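Local structure of AgaA (Rhizobium radiobacter, 6HLX) at residues Q244-F249 / N404-N409; F408-I413 / L441-L446; E61-L66 / E113-L118; R34-Y39 / E48-Y53. The protein binds the opine agropinic acid as a periplasmic solute-binding protein of an ABC transporter and so serves its import into the bacterium. All blocks are in the same frame, centred on the assembly; numbering follows the deposited sequence.

Contact 1: Q244-F249 / N404-N409; sequences QFNTKF and NSPYFN. With G9Z (agropinic acid), chain E.
A strand end and its turn pack on a loop here, at the wall of the agropinic acid pocket of a periplasmic binding protein: strand 240-245 runs out into a type I turn (Asn-246 to Phe-249) that meets a type II turn (Ser-405 to Phe-408). At the pocket end the Gln-244 side chain is extended. Gln-244 OE1 accepts from the ligand's OAS at 2.6 Å, while Gln-244 NE2 donates to Asn-404 O at 2.9 Å, that oxygen lying almost in the plane of the Gln-244 amide. NE2 also bonds Thr-402 O, so the loop backbone fixes how the amide is turned toward the ligand. One residue on, Phe-245 N points nearly straight (173°) at Ser-405 OG, which is also bonded to Pro-445 O. Pro-406 O is gripped twice by Thr-247, by the backbone N at 3.0 Å and by OG1 at 2.7 Å along a lone pair; OG1 sits between the backbone N and the carbonyl carbon (chi1 70°). Asn-246 OD1 accepts from Lys-248 N, an Asx turn, and lies at the edge of the Tyr-407 ring. Over that ring the extended Lys-248 chain crosses obliquely, with CE 3.8 Å from the centroid (CH-pi) and NZ 4.1 Å from it (cation-pi).

Contact 2: F408-I413 / L441-L446; sequences FNDQQI and LELSPL
Two helix ends meet here in a small apolar cluster: the N-terminus of helix 411-422, capped by Asp-410, packs against the C-terminal end of helix 426-443 and the turn that follows it. The apolar contacts centre on the Phe-408 ring, which is sent across by a CG anti to the backbone N (chi1 176°). Pro-445 sets its CB over the centre of one face, 3.5 Å from the Phe-408 centroid and only 5° off the ring normal, a CH-pi contact, with its CG near CE2 and CZ. At the ring edge sits Leu-443 CD1, 3.9 Å from Phe-408 CZ. That same Leu-443 CD1 touches Ile-413 CD1 at 4.1 Å, the two side chains sliding past each other in opposite directions, and rests on the carboxylate of Asp-410, 3.5 Å from its CG.

Among the polar groups, Asp-410 is the N-cap: Asp-410 OD2 accepts from Ile-413 N at 3.0 Å, met from above the carboxylate plane, and also forms a salt bridge with Arg-439 of helix 426-443, so the cap ties the two helices together. The second helix ends at Ser-444, where phi turns positive, and Ser-444 OG donates to a lone pair of Leu-441 O at 2.8 Å.

Contact 3: E61-L66 / E113-L118; sequences EFTFHL and EKTVKL. With ZN (zinc ion), chain R.
Strands 61-66 and 115-120 run antiparallel, and His-65 pairs with Thr-115 at a non-hydrogen-bonded position. From CB, with CG anti to the carbonyl carbon (chi1 -71°), the His-65 imidazole lies alongside Thr-115, pointing the same way. His-65 ND1 donates to a water in the plane of the ring at 2.8 Å, and that water donates in turn to Lys-114 O, a link that, with the zinc bond, would limit the ring's rotation. CD2 and CE1 flank the metal almost equally, and the tip, His-65 NE2, binds zinc at 2.0 Å; Glu-54 of the adjoining strand 45-55 is a second ligand. Thr-115 OG1 is bonded to Asp-112. On the same face, Thr-63 CG2 meets Thr-115 CG2 at 3.8 Å, and Thr-63 OG1 lies against Lys-117 CG.

The other face is apolar: Phe-62, Phe-64, Val-116 and Leu-118, with Phe-64 CE2 3.8 Å from Leu-118 CD1, and the two phenylalanines also pack on helix 127-131. Backbone bonds join Phe-62 with Leu-118 and Phe-64 with Val-116 in both directions, and Leu-66 N to Lys-114 O at 2.8 Å. The whole is a regular antiparallel pairing within a five-strand sheet, one face packed on a helix, the other carrying a zinc site.

Contact 4: R34-Y39 / E48-Y53; sequences RGLVNY and ELAESY. With ACT (acetate ion), chain H.
The beta hairpin of strands 37-39 and 45-55, at one edge of the antiparallel five-strand sheet, is extended here by the loop running into its first strand. Three backbone bonds fasten that loop to the irregular 48-50 part of the broken strand 45-55. Leu-49 N donates to Gly-35 O at 3.0 Å, and Leu-36 O takes two donors at once: Ala-50 N, in the carbonyl plane on a lone pair, and Glu-48 N, from above that plane. The loop is also held from within, since Gly-35 N points almost straight (173°) at a lone pair of Asn-38 OD1.

Glu-48 is the buried polar centre. Its chain folds back at chi2 (-69°), laying Glu-48 CG 3.6 Å from Asn-38 OD1 and bringing the carboxylate up to Arg-34. Glu-48 OE1 lies at the edge of the guanidinium, 3.5 Å from Arg-34 NE, in a rather long salt bridge with the two planes nearly perpendicular. Each carboxylate oxygen has further partners: OE1 bonds Tyr-181 OH, whereas OE2 forms a salt bridge with Lys-182 and a hydrogen bond with Ser-46, and takes a water that also donates to Tyr-39 O. Two nearby positive charges probably keep the buried carboxylate ionised. Arg-34 in turn bonds Leu-30 O and forms a salt bridge with Glu-481.

Apolar contacts join the two segments as well. Leu-36 CB touches Ala-50 CB, and Val-37 CG1 meets Tyr-53 CE2 at 3.6 Å, the side chains crossing at about a right angle. An acetate, probably from the crystallisation liquor, lies over one face of the Tyr-53 ring, and its O accepts from Tyr-53 N at 3.0 Å.

Overall arrangement
Along the chain, contact 4 closes first, then contact 3, and contacts 1 and 2 come later. They form two pairs. Contacts 3 and 4 have centres 11 Å apart and share the antiparallel sheet, where strands 45-55 and 61-66 are neighbours; His-65 N bonds Ser-52 O, and Leu-66 packs on Leu-36. Contacts 1 and 2, with centres 10 Å apart, share Phe-408 and Asn-409, and Gln-244 packs on Leu-446. Between the pairs the centres lie 34 to 37 Å apart; contacts 1 and 4, on opposite sides of the chain's centre, keep their nearest atoms about 17 Å apart. Of the four, contact 1 alone touches agropinic acid, through Gln-244; the sheet pair with its zinc is remote from that ligand-side pair.

Contact 1: Q244-F249 / N404-N409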
# COMPACT_ATOMS: atom_id res chain seq x y z
N GLN A 244 0.86 -13.68 4.64
CA GLN A 244 2.31 -13.57 4.50
C GLN A 244 2.86 -14.50 5.56
O GLN A 244 2.35 -14.52 6.69
CB GLN A 244 2.79 -12.13 4.77
CG GLN A 244 2.44 -11.19 3.64
CD GLN A 244 2.45 -9.76 4.09
OE1 GLN A 244 1.38 -9.17 4.27
NE2 GLN A 244 3.63 -9.18 4.32
N PHE A 245 3.89 -15.27 5.21
CA PHE A 245 4.50 -16.25 6.12
C PHE A 245 5.95 -15.90 6.44
O PHE A 245 6.73 -15.61 5.51
CB PHE A 245 4.50 -17.65 5.44
CG PHE A 245 3.14 -18.18 5.05
CD1 PHE A 245 2.60 -17.90 3.80
CD2 PHE A 245 2.40 -18.96 5.92
CE1 PHE A 245 1.35 -18.40 3.43
CE2 PHE A 245 1.14 -19.45 5.56
CZ PHE A 245 0.61 -19.13 4.33
N ASN A 246 6.34 -16.02 7.71
CA ASN A 246 7.75 -15.86 8.04
C ASN A 246 8.38 -17.23 7.77
O ASN A 246 8.12 -18.20 8.51
CB ASN A 246 7.94 -15.47 9.50
CG ASN A 246 9.36 -15.19 9.86
OD1 ASN A 246 10.29 -15.74 9.25
ND2 ASN A 246 9.57 -14.32 10.84
N THR A 247 9.21 -17.31 6.72
CA THR A 247 9.80 -18.58 6.31
C THR A 247 10.90 -19.10 7.26
O THR A 247 11.38 -20.24 7.06
CB THR A 247 10.27 -18.55 4.85
OG1 THR A 247 11.41 -17.70 4.75
CG2 THR A 247 9.16 -18.15 3.87
N LYS A 248 11.24 -18.34 8.32
CA LYS A 248 12.16 -18.83 9.38
C LYS A 248 11.38 -19.70 10.39
O LYS A 248 12.00 -20.45 11.16
CB LYS A 248 12.94 -17.71 10.07
CG LYS A 248 14.10 -17.22 9.21
CD LYS A 248 15.02 -16.27 9.94
CE LYS A 248 16.32 -16.10 9.18
NZ LYS A 248 17.20 -15.08 9.80
N PHE A 249 10.03 -19.65 10.34
CA PHE A 249 9.19 -20.53 11.16
C PHE A 249 9.19 -21.82 10.36
O PHE A 249 8.64 -21.87 9.25
CB PHE A 249 7.78 -19.95 11.37
CG PHE A 249 6.88 -20.81 12.24
CD1 PHE A 249 7.09 -20.90 13.61
CD2 PHE A 249 5.82 -21.52 11.69
CE1 PHE A 249 6.26 -21.69 14.42
CE2 PHE A 249 4.99 -22.31 12.49
CZ PHE A 249 5.22 -22.40 13.85
N ASN A 404 5.93 -8.81 1.75
CA ASN A 404 6.48 -10.13 1.41
C ASN A 404 6.33 -11.18 2.52
O ASN A 404 5.82 -10.89 3.61
CB ASN A 404 7.96 -10.01 0.95
CG ASN A 404 8.95 -9.95 2.09
OD1 ASN A 404 8.67 -9.37 3.14
ND2 ASN A 404 10.15 -10.53 1.90
N SER A 405 6.84 -12.39 2.25
CA SER A 405 6.92 -13.48 3.22
C SER A 405 8.38 -13.49 3.71
O SER A 405 9.29 -13.83 2.93
CB SER A 405 6.53 -14.80 2.56
OG SER A 405 5.12 -14.84 2.63
N PRO A 406 8.61 -12.99 4.95
CA PRO A 406 9.99 -12.80 5.42
C PRO A 406 10.96 -13.93 5.09
O PRO A 406 10.65 -15.12 5.30
CB PRO A 406 9.83 -12.58 6.93
CG PRO A 406 8.51 -11.85 7.04
CD PRO A 406 7.64 -12.47 5.94
N TYR A 407 12.11 -13.55 4.50
CA TYR A 407 13.25 -14.41 4.14
C TYR A 407 13.01 -15.37 2.97
O TYR A 407 13.94 -16.10 2.61
CB TYR A 407 13.80 -15.18 5.37
CG TYR A 407 14.05 -14.25 6.54
CD1 TYR A 407 15.16 -13.40 6.55
CD2 TYR A 407 13.13 -14.13 7.57
CE1 TYR A 407 15.36 -12.48 7.59
CE2 TYR A 407 13.33 -13.23 8.62
CZ TYR A 407 14.45 -12.41 8.63
OH TYR A 407 14.65 -11.52 9.65
N PHE A 408 11.84 -15.31 2.31
CA PHE A 408 11.63 -16.10 1.10
C PHE A 408 12.60 -15.57 0.02
O PHE A 408 12.69 -14.36 -0.20
CB PHE A 408 10.19 -15.98 0.59
CG PHE A 408 9.98 -16.73 -0.72
CD1 PHE A 408 9.92 -18.12 -0.74
CD2 PHE A 408 9.85 -16.04 -1.92
CE1 PHE A 408 9.74 -18.81 -1.95
CE2 PHE A 408 9.67 -16.72 -3.13
CZ PHE A 408 9.62 -18.10 -3.14
N ASN A 409 13.30 -16.49 -0.64
CA ASN A 409 14.27 -16.15 -1.68
C ASN A 409 14.42 -17.35 -2.61
O ASN A 409 15.01 -18.35 -2.22
CB ASN A 409 15.61 -15.78 -1.00
CG ASN A 409 16.68 -15.16 -1.87
OD1 ASN A 409 16.44 -14.71 -2.99
ND2 ASN A 409 17.90 -15.11 -1.35
OAM G9Z E . -3.10 0.41 6.56
CAB G9Z E . -3.86 -0.56 6.68
CAC G9Z E . -4.82 -0.67 7.71
CB G9Z E . -5.56 -2.02 7.47
CA G9Z E . -4.79 -2.70 6.34
C G9Z E . -5.68 -3.12 5.30
O G9Z E . -6.01 -2.28 4.41
N G9Z E . -3.78 -1.68 5.92
CAG G9Z E . -2.86 -1.83 4.73
CAH G9Z E . -1.67 -2.71 5.08
OAP G9Z E . -2.19 -4.01 5.38
CAI G9Z E . -0.65 -2.81 3.94
OAQ G9Z E . -0.45 -1.49 3.37
CAJ G9Z E . 0.75 -3.30 4.46
OAR G9Z E . 1.67 -3.37 3.36
CAK G9Z E . 0.76 -4.62 5.26
OAT G9Z E . 2.04 -4.79 5.90
CAL G9Z E . 0.40 -5.84 4.39
OAS G9Z E . 0.30 -7.02 5.22
OXT G9Z E . -6.12 -4.30 5.33

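Contact 2: F408-I413 / L441-L446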
# COMPACT_ATOMS: atom_id res chain seq x y z
N PHE A 408 11.84 -15.31 2.31
CA PHE A 408 11.63 -16.10 1.10
C PHE A 408 12.60 -15.57 0.02
O PHE A 408 12.69 -14.36 -0.20
CB PHE A 408 10.19 -15.98 0.59
CG PHE A 408 9.98 -16.73 -0.72
CD1 PHE A 408 9.92 -18.12 -0.74
CD2 PHE A 408 9.85 -16.04 -1.92
CE1 PHE A 408 9.74 -18.81 -1.95
CE2 PHE A 408 9.67 -16.72 -3.13
CZ PHE A 408 9.62 -18.10 -3.14
N ASN A 409 13.30 -16.49 -0.64
CA ASN A 409 14.27 -16.15 -1.68
C ASN A 409 14.42 -17.35 -2.61
O ASN A 409 15.01 -18.35 -2.22
CB ASN A 409 15.61 -15.78 -1.00
CG ASN A 409 16.68 -15.16 -1.87
OD1 ASN A 409 16.44 -14.71 -2.99
ND2 ASN A 409 17.90 -15.11 -1.35
N ASP A 410 13.80 -17.28 -3.80
CA ASP A 410 13.91 -18.35 -4.80
C ASP A 410 14.63 -17.81 -6.04
O ASP A 410 14.17 -16.82 -6.62
CB ASP A 410 12.52 -18.90 -5.16
CG ASP A 410 12.58 -19.96 -6.25
OD1 ASP A 410 13.09 -21.08 -5.96
OD2 ASP A 410 12.08 -19.70 -7.37
N GLN A 411 15.74 -18.47 -6.45
CA GLN A 411 16.50 -17.97 -7.59
C GLN A 411 15.71 -17.95 -8.88
O GLN A 411 15.82 -16.98 -9.63
CB GLN A 411 17.86 -18.71 -7.75
CG GLN A 411 18.95 -17.89 -8.50
CD GLN A 411 19.05 -16.40 -8.17
OE1 GLN A 411 18.88 -15.93 -7.03
NE2 GLN A 411 19.34 -15.60 -9.19
N GLN A 412 14.90 -19.00 -9.16
CA GLN A 412 14.12 -19.01 -10.42
C GLN A 412 13.16 -17.82 -10.47
O GLN A 412 13.05 -17.16 -11.51
CB GLN A 412 13.37 -20.32 -10.61
CG GLN A 412 14.27 -21.48 -11.02
CD GLN A 412 13.48 -22.76 -11.14
OE1 GLN A 412 12.40 -22.79 -11.74
NE2 GLN A 412 13.97 -23.83 -10.54
N ILE A 413 12.49 -17.54 -9.34
CA ILE A 413 11.56 -16.40 -9.26
C ILE A 413 12.34 -15.09 -9.45
O ILE A 413 11.90 -14.24 -10.22
CB ILE A 413 10.75 -16.43 -7.92
CG1 ILE A 413 9.59 -17.44 -8.04
CG2 ILE A 413 10.20 -15.03 -7.56
CD1 ILE A 413 8.79 -17.70 -6.76
N LEU A 441 2.76 -20.25 -7.91
CA LEU A 441 1.73 -21.17 -7.40
C LEU A 441 2.38 -22.41 -6.78
O LEU A 441 2.00 -22.84 -5.69
CB LEU A 441 0.81 -21.61 -8.56
CG LEU A 441 -0.16 -20.54 -9.05
CD1 LEU A 441 -0.73 -20.92 -10.44
CD2 LEU A 441 -1.29 -20.33 -8.03
N GLU A 442 3.38 -22.97 -7.48
CA GLU A 442 4.09 -24.15 -7.00
C GLU A 442 4.67 -23.95 -5.59
O GLU A 442 4.47 -24.80 -4.70
CB GLU A 442 5.21 -24.51 -7.99
CG GLU A 442 6.02 -25.71 -7.53
CD GLU A 442 7.22 -26.04 -8.40
OE1 GLU A 442 7.97 -26.98 -8.03
OE2 GLU A 442 7.41 -25.38 -9.45
N LEU A 443 5.36 -22.83 -5.37
CA LEU A 443 6.01 -22.55 -4.09
C LEU A 443 5.09 -21.89 -3.08
O LEU A 443 5.31 -22.03 -1.86
CB LEU A 443 7.29 -21.72 -4.29
CG LEU A 443 8.41 -22.34 -5.15
CD1 LEU A 443 9.58 -21.39 -5.24
CD2 LEU A 443 8.91 -23.68 -4.57
N SER A 444 4.05 -21.19 -3.56
CA SER A 444 3.08 -20.47 -2.74
C SER A 444 3.70 -19.71 -1.54
O SER A 444 3.23 -19.90 -0.41
CB SER A 444 1.97 -21.42 -2.28
OG SER A 444 1.09 -21.68 -3.36
N PRO A 445 4.73 -18.85 -1.74
CA PRO A 445 5.25 -18.06 -0.61
C PRO A 445 4.17 -17.13 -0.05
O PRO A 445 4.18 -16.82 1.13
CB PRO A 445 6.39 -17.25 -1.23
CG PRO A 445 6.03 -17.14 -2.69
CD PRO A 445 5.39 -18.47 -3.01
N LEU A 446 3.23 -16.70 -0.92
CA LEU A 446 2.07 -15.88 -0.55
C LEU A 446 0.83 -16.71 -0.84
O LEU A 446 0.79 -17.42 -1.85
CB LEU A 446 1.99 -14.57 -1.37
CG LEU A 446 2.95 -13.39 -1.06
CD1 LEU A 446 2.81 -12.88 0.39
CD2 LEU A 446 4.38 -13.68 -1.43

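Contact 3: E61-L66 / E113-L118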
# COMPACT_ATOMS: atom_id res chain seq x y z
N GLU A 61 18.80 4.57 -17.75
CA GLU A 61 19.18 5.98 -17.51
C GLU A 61 17.93 6.84 -17.53
O GLU A 61 17.10 6.71 -18.43
CB GLU A 61 20.19 6.47 -18.56
CG GLU A 61 21.53 5.75 -18.46
CD GLU A 61 22.50 6.08 -19.58
OE1 GLU A 61 23.18 7.12 -19.48
OE2 GLU A 61 22.59 5.30 -20.56
N PHE A 62 17.80 7.73 -16.52
CA PHE A 62 16.60 8.55 -16.34
C PHE A 62 17.02 9.99 -16.12
O PHE A 62 17.88 10.25 -15.27
CB PHE A 62 15.81 8.04 -15.11
CG PHE A 62 15.31 6.61 -15.23
CD1 PHE A 62 16.18 5.52 -15.12
CD2 PHE A 62 13.96 6.35 -15.46
CE1 PHE A 62 15.73 4.22 -15.31
CE2 PHE A 62 13.50 5.04 -15.64
CZ PHE A 62 14.38 3.98 -15.53
N THR A 63 16.43 10.93 -16.86
CA THR A 63 16.73 12.35 -16.63
C THR A 63 15.45 13.02 -16.22
O THR A 63 14.45 12.88 -16.92
CB THR A 63 17.32 13.05 -17.87
OG1 THR A 63 18.52 12.40 -18.23
CG2 THR A 63 17.62 14.54 -17.62
N PHE A 64 15.48 13.78 -15.12
CA PHE A 64 14.32 14.53 -14.65
C PHE A 64 14.61 16.00 -14.76
O PHE A 64 15.64 16.46 -14.23
CB PHE A 64 13.98 14.19 -13.20
CG PHE A 64 13.62 12.73 -13.06
CD1 PHE A 64 12.31 12.30 -13.19
CD2 PHE A 64 14.61 11.77 -12.82
CE1 PHE A 64 11.98 10.94 -13.13
CE2 PHE A 64 14.28 10.41 -12.75
CZ PHE A 64 12.97 10.01 -12.90
N HIS A 65 13.73 16.73 -15.45
CA HIS A 65 13.85 18.18 -15.58
C HIS A 65 12.88 18.78 -14.60
O HIS A 65 11.66 18.60 -14.73
CB HIS A 65 13.59 18.61 -17.02
CG HIS A 65 14.71 18.21 -17.91
ND1 HIS A 65 15.95 18.83 -17.84
CD2 HIS A 65 14.76 17.24 -18.86
CE1 HIS A 65 16.69 18.25 -18.78
NE2 HIS A 65 16.02 17.30 -19.41
N LEU A 66 13.40 19.40 -13.54
CA LEU A 66 12.56 19.88 -12.45
C LEU A 66 11.73 21.11 -12.78
O LEU A 66 12.21 22.06 -13.40
CB LEU A 66 13.38 20.13 -11.16
CG LEU A 66 14.21 18.96 -10.63
CD1 LEU A 66 14.89 19.36 -9.32
CD2 LEU A 66 13.36 17.67 -10.44
N GLU A 113 20.98 22.82 -10.86
CA GLU A 113 19.95 22.86 -9.81
C GLU A 113 18.60 22.30 -10.25
O GLU A 113 17.79 21.93 -9.38
CB GLU A 113 19.77 24.31 -9.30
CG GLU A 113 20.86 24.76 -8.35
CD GLU A 113 20.47 25.84 -7.36
OE1 GLU A 113 19.51 26.60 -7.63
OE2 GLU A 113 21.13 25.92 -6.30
N LYS A 114 18.32 22.26 -11.58
CA LYS A 114 17.03 21.81 -12.07
C LYS A 114 17.07 20.50 -12.85
O LYS A 114 16.10 20.16 -13.53
CB LYS A 114 16.36 22.91 -12.92
CG LYS A 114 16.04 24.20 -12.14
CD LYS A 114 15.33 23.95 -10.81
CE LYS A 114 15.24 25.19 -9.94
NZ LYS A 114 14.11 26.05 -10.37
N THR A 115 18.14 19.71 -12.69
CA THR A 115 18.26 18.44 -13.39
C THR A 115 18.80 17.36 -12.48
O THR A 115 19.81 17.57 -11.81
CB THR A 115 19.18 18.58 -14.63
OG1 THR A 115 18.81 19.74 -15.40
CG2 THR A 115 19.21 17.33 -15.51
N VAL A 116 18.13 16.20 -12.48
CA VAL A 116 18.55 15.00 -11.74
C VAL A 116 18.67 13.88 -12.77
O VAL A 116 17.75 13.66 -13.54
CB VAL A 116 17.53 14.56 -10.66
CG1 VAL A 116 18.04 13.35 -9.87
CG2 VAL A 116 17.19 15.70 -9.73
N LYS A 117 19.78 13.14 -12.73
CA LYS A 117 19.95 12.00 -13.62
C LYS A 117 20.23 10.76 -12.79
O LYS A 117 21.15 10.78 -11.97
CB LYS A 117 21.13 12.24 -14.56
CG LYS A 117 20.99 13.44 -15.49
CD LYS A 117 22.05 13.38 -16.61
CE LYS A 117 23.40 13.94 -16.22
NZ LYS A 117 24.34 13.96 -17.38
N LEU A 118 19.46 9.69 -13.03
CA LEU A 118 19.67 8.40 -12.36
C LEU A 118 20.25 7.42 -13.35
O LEU A 118 19.89 7.42 -14.53
CB LEU A 118 18.35 7.81 -11.81
CG LEU A 118 17.49 8.73 -10.94
CD1 LEU A 118 16.20 8.02 -10.53
CD2 LEU A 118 18.27 9.26 -9.74
ZN ZN R . 16.70 16.16 -20.97
O HOH W 1 16.28 21.11 -16.32

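Contact 4: R34-Y39 / E48-Y53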
# COMPACT_ATOMS: atom_id res chain seq x y z
N ARG A 34 4.91 15.70 -2.46
CA ARG A 34 4.93 15.34 -3.87
C ARG A 34 6.27 14.70 -4.19
O ARG A 34 7.28 15.06 -3.59
CB ARG A 34 4.73 16.61 -4.75
CG ARG A 34 3.27 17.10 -4.83
CD ARG A 34 2.38 16.08 -5.53
NE ARG A 34 0.96 16.44 -5.59
CZ ARG A 34 0.06 16.14 -4.66
NH1 ARG A 34 0.43 15.53 -3.53
NH2 ARG A 34 -1.22 16.46 -4.83
N GLY A 35 6.26 13.80 -5.17
CA GLY A 35 7.49 13.19 -5.70
C GLY A 35 7.84 13.79 -7.05
O GLY A 35 7.21 14.77 -7.48
N LEU A 36 8.81 13.18 -7.75
CA LEU A 36 9.17 13.61 -9.10
C LEU A 36 7.93 13.42 -9.99
O LEU A 36 7.60 14.27 -10.81
CB LEU A 36 10.32 12.75 -9.63
CG LEU A 36 11.66 13.03 -8.96
CD1 LEU A 36 12.67 11.90 -9.25
CD2 LEU A 36 12.19 14.42 -9.33
N VAL A 37 7.23 12.31 -9.74
CA VAL A 37 5.98 11.92 -10.41
C VAL A 37 5.03 11.37 -9.34
O VAL A 37 5.48 10.93 -8.28
CB VAL A 37 6.22 10.86 -11.51
CG1 VAL A 37 6.97 11.44 -12.70
CG2 VAL A 37 6.93 9.62 -10.95
N ASN A 38 3.73 11.39 -9.63
CA ASN A 38 2.73 10.75 -8.77
C ASN A 38 1.63 10.29 -9.68
O ASN A 38 1.48 10.85 -10.77
CB ASN A 38 2.19 11.70 -7.72
CG ASN A 38 3.19 11.96 -6.61
OD1 ASN A 38 3.79 13.04 -6.54
ND2 ASN A 38 3.40 10.97 -5.73
N TYR A 39 0.82 9.30 -9.25
CA TYR A 39 -0.29 8.89 -10.09
C TYR A 39 -1.39 9.95 -10.09
O TYR A 39 -1.70 10.51 -9.03
CB TYR A 39 -0.86 7.57 -9.55
CG TYR A 39 0.01 6.37 -9.86
CD1 TYR A 39 0.10 5.86 -11.15
CD2 TYR A 39 0.73 5.74 -8.85
CE1 TYR A 39 0.86 4.72 -11.43
CE2 TYR A 39 1.51 4.61 -9.12
CZ TYR A 39 1.56 4.10 -10.40
OH TYR A 39 2.32 2.98 -10.64
N GLU A 48 5.12 15.66 -11.65
CA GLU A 48 4.87 16.51 -10.47
C GLU A 48 6.06 17.42 -10.23
O GLU A 48 6.17 18.42 -10.92
CB GLU A 48 4.46 15.66 -9.25
CG GLU A 48 3.08 15.01 -9.44
CD GLU A 48 1.85 15.91 -9.45
OE1 GLU A 48 1.90 17.02 -8.86
OE2 GLU A 48 0.82 15.49 -10.03
N LEU A 49 7.00 17.07 -9.32
CA LEU A 49 8.18 17.94 -9.17
C LEU A 49 9.11 17.88 -10.41
O LEU A 49 9.89 18.82 -10.66
CB LEU A 49 8.94 17.64 -7.90
CG LEU A 49 8.14 17.91 -6.63
CD1 LEU A 49 8.94 17.47 -5.40
CD2 LEU A 49 7.75 19.41 -6.52
N ALA A 50 8.99 16.81 -11.20
CA ALA A 50 9.67 16.74 -12.50
C ALA A 50 8.66 17.26 -13.52
O ALA A 50 7.57 16.69 -13.64
CB ALA A 50 10.07 15.30 -12.82
N GLU A 51 8.96 18.36 -14.21
CA GLU A 51 8.07 18.88 -15.29
C GLU A 51 8.10 17.92 -16.50
O GLU A 51 7.14 17.84 -17.28
CB GLU A 51 8.55 20.25 -15.74
CG GLU A 51 7.59 20.93 -16.68
CD GLU A 51 7.87 22.39 -16.89
OE1 GLU A 51 7.05 23.05 -17.58
OE2 GLU A 51 8.91 22.89 -16.39
N SER A 52 9.22 17.24 -16.69
CA SER A 52 9.38 16.26 -17.75
C SER A 52 10.44 15.27 -17.35
O SER A 52 11.27 15.57 -16.49
CB SER A 52 9.75 16.92 -19.07
OG SER A 52 11.16 17.08 -19.15
N TYR A 53 10.43 14.12 -17.99
CA TYR A 53 11.44 13.11 -17.74
C TYR A 53 11.73 12.30 -18.98
O TYR A 53 10.87 12.14 -19.86
CB TYR A 53 11.10 12.23 -16.53
CG TYR A 53 9.79 11.49 -16.66
CD1 TYR A 53 9.73 10.24 -17.27
CD2 TYR A 53 8.61 12.01 -16.14
CE1 TYR A 53 8.53 9.56 -17.40
CE2 TYR A 53 7.40 11.34 -16.26
CZ TYR A 53 7.36 10.11 -16.90
OH TYR A 53 6.19 9.42 -17.03
C ACT H . 7.26 12.78 -20.07
O ACT H . 7.89 13.75 -19.54
OXT ACT H . 7.68 12.02 -21.02
CH3 ACT H . 5.86 12.47 -19.53
O HOH W 2 -1.19 13.55 -9.41